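Long-range contact in putative lipoprotein (Bacteroides fragilis, PDB 4GBS), which probably binds heme, as expected of a HmuY-family protein, and is a putative surface lipoprotein: residues V32-T37 and L70-Y75. Numbering follows the deposited sequence.
Sequences VRVDAT and LAIHRY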
loop_
_atom_site.group_PDB
_atom_site.type_symbol
_atom_site.label_atom_id
_atom_site.label_comp_id
_atom_site.label_asym_id
_atom_site.label_seq_id
_atom_site.Cartn_x
_atom_site.Cartn_y
_atom_site.Cartn_z
ATOM N N VAL A 32 -9.045 0.555 -5.040
ATOM C CA VAL A 32 -9.038 1.181 -3.720
ATOM C C VAL A 32 -8.390 2.558 -3.843
ATOM O O VAL A 32 -7.342 2.677 -4.486
ATOM C CB VAL A 32 -8.312 0.290 -2.662
ATOM C CG1 VAL A 32 -8.283 0.949 -1.284
ATOM C CG2 VAL A 32 -8.943 -1.087 -2.580
ATOM N N ARG A 33 -9.007 3.583 -3.215
ATOM C CA ARG A 33 -8.472 4.941 -3.152
ATOM C C ARG A 33 -8.485 5.403 -1.688
ATOM O O ARG A 33 -9.516 5.319 -1.021
ATOM C CB ARG A 33 -9.246 5.905 -4.076
ATOM C CG ARG A 33 -8.633 7.309 -4.175
ATOM C CD ARG A 33 -9.290 8.162 -5.261
ATOM N NE ARG A 33 -8.620 9.462 -5.400
ATOM C CZ ARG A 33 -9.054 10.605 -4.871
ATOM N NH1 ARG A 33 -10.208 10.645 -4.214
ATOM N NH2 ARG A 33 -8.358 11.726 -5.036
ATOM N N VAL A 34 -7.321 5.833 -1.173
ATOM C CA VAL A 34 -7.215 6.293 0.213
ATOM C C VAL A 34 -6.468 7.623 0.281
ATOM O O VAL A 34 -5.579 7.891 -0.533
ATOM C CB VAL A 34 -6.543 5.262 1.184
ATOM C CG1 VAL A 34 -7.393 4.002 1.359
ATOM C CG2 VAL A 34 -5.115 4.914 0.784
ATOM N N ASP A 35 -6.833 8.441 1.282
ATOM C CA ASP A 35 -6.145 9.679 1.631
ATOM C C ASP A 35 -5.067 9.312 2.662
ATOM O O ASP A 35 -5.370 9.044 3.831
ATOM C CB ASP A 35 -7.114 10.776 2.133
ATOM C CG ASP A 35 -6.464 12.015 2.758
ATOM O OD1 ASP A 35 -5.220 12.145 2.675
ATOM O OD2 ASP A 35 -7.202 12.839 3.363
ATOM N N ALA A 36 -3.824 9.241 2.200
ATOM C CA ALA A 36 -2.678 8.900 3.035
ATOM C C ALA A 36 -1.744 10.128 3.208
ATOM O O ALA A 36 -0.567 9.974 3.531
ATOM C CB ALA A 36 -1.932 7.726 2.426
ATOM N N THR A 37 -2.287 11.349 3.030
ATOM C CA THR A 37 -1.519 12.590 3.163
ATOM C C THR A 37 -1.085 12.883 4.636
ATOM O O THR A 37 -0.093 13.592 4.825
ATOM C CB THR A 37 -2.324 13.770 2.637
ATOM O OG1 THR A 37 -3.537 13.885 3.394
ATOM C CG2 THR A 37 -2.598 13.669 1.122
ATOM N N LEU A 70 -3.708 -5.097 4.607
ATOM C CA LEU A 70 -2.581 -4.174 4.452
ATOM C C LEU A 70 -2.986 -2.781 4.951
ATOM O O LEU A 70 -4.169 -2.523 5.199
ATOM C CB LEU A 70 -2.023 -4.102 3.007
ATOM C CG LEU A 70 -2.884 -3.497 1.889
ATOM C CD1 LEU A 70 -2.000 -2.951 0.776
ATOM C CD2 LEU A 70 -3.940 -4.489 1.382
ATOM N N ALA A 71 -1.990 -1.917 5.153
ATOM C CA ALA A 71 -2.196 -0.559 5.641
ATOM C C ALA A 71 -1.251 0.393 4.936
ATOM O O ALA A 71 -0.131 0.008 4.593
ATOM C CB ALA A 71 -2.008 -0.489 7.153
ATOM N N ILE A 72 -1.726 1.630 4.686
ATOM C CA ILE A 72 -0.970 2.685 3.998
ATOM C C ILE A 72 -0.904 3.923 4.899
ATOM O O ILE A 72 -1.913 4.382 5.415
ATOM C CB ILE A 72 -1.576 3.017 2.601
ATOM C CG1 ILE A 72 -1.688 1.738 1.721
ATOM C CG2 ILE A 72 -0.753 4.099 1.881
ATOM C CD1 ILE A 72 -2.548 1.872 0.489
ATOM N N HIS A 73 0.323 4.415 5.103
ATOM C CA HIS A 73 0.731 5.629 5.813
ATOM C C HIS A 73 1.596 6.374 4.860
ATOM O O HIS A 73 2.625 5.825 4.482
ATOM C CB HIS A 73 1.452 5.293 7.147
ATOM C CG HIS A 73 2.245 6.433 7.708
ATOM N ND1 HIS A 73 3.549 6.682 7.291
ATOM C CD2 HIS A 73 1.892 7.368 8.621
ATOM C CE1 HIS A 73 3.942 7.756 7.959
ATOM N NE2 HIS A 73 2.983 8.199 8.779
ATOM N N ARG A 74 1.205 7.573 4.413
ATOM C CA ARG A 74 1.986 8.295 3.409
ATOM C C ARG A 74 2.192 7.337 2.223
ATOM O O ARG A 74 1.203 6.820 1.703
ATOM C CB ARG A 74 3.308 8.860 3.975
ATOM C CG ARG A 74 3.105 9.951 5.031
ATOM C CD ARG A 74 2.527 11.221 4.464
ATOM N NE ARG A 74 3.399 11.802 3.442
ATOM C CZ ARG A 74 3.126 12.907 2.756
ATOM N NH1 ARG A 74 1.999 13.573 2.975
ATOM N NH2 ARG A 74 3.967 13.346 1.833
ATOM N N TYR A 75 3.446 7.014 1.856
ATOM C CA TYR A 75 3.680 6.100 0.726
ATOM C C TYR A 75 4.137 4.740 1.207
ATOM O O TYR A 75 4.453 3.876 0.386
ATOM C CB TYR A 75 4.720 6.697 -0.239
ATOM C CG TYR A 75 4.450 8.150 -0.583
ATOM C CD1 TYR A 75 3.329 8.521 -1.342
ATOM C CD2 TYR A 75 5.322 9.153 -0.171
ATOM C CE1 TYR A 75 3.076 9.860 -1.651
ATOM C CE2 TYR A 75 5.075 10.491 -0.472
ATOM C CZ TYR A 75 3.956 10.837 -1.213
ATOM O OH TYR A 75 3.747 12.166 -1.471
#
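The guanidinium of Arg74 meets the backbone of Thr37 edge-on: NH1 donates to Thr37 O at 2.8 Å, with an N-H...O angle of 149° and the acceptor almost in the guanidinium plane. Seen from the carbonyl, the donor is tilted 27° from the peptide plane. Ala36 O approaches the same group obliquely. The other flat group, the imidazole of His73, carries Arg74 CG over one face, offset toward the rim, while its ND1 bonds to Asp76 OD2 and its NE2 to Tyr39 O. Bends at chi2 and chi3 of Arg74 bring its CD to 3.5 Å from Ala36 O and its NH1 to Thr37 O. Ala36 O also receives a CA-H...O contact from Arg74 CA at 3.1 Å. Asp35 OD1 accepts from Thr37 N, closing an Asx turn, and from Thr37 OG1 through its syn lone pair. Back along the strands, toward their N-terminal ends, the contact becomes apolar. Ile72 sends CG2 to Ala36 CB (3.9 Å) and CD1 to Val34 CG2 (4.0 Å), and Ile45 also packs against Ile72. The end of strand 29-35 and the residue after it thus meet strand 70-73 through aliphatic side chains, whereas a charged donor on a main-chain carbonyl, together with the CA-H...O contact, links the turns that follow, probably placing part of the arginine's positive charge beside the turn after strand 29-35.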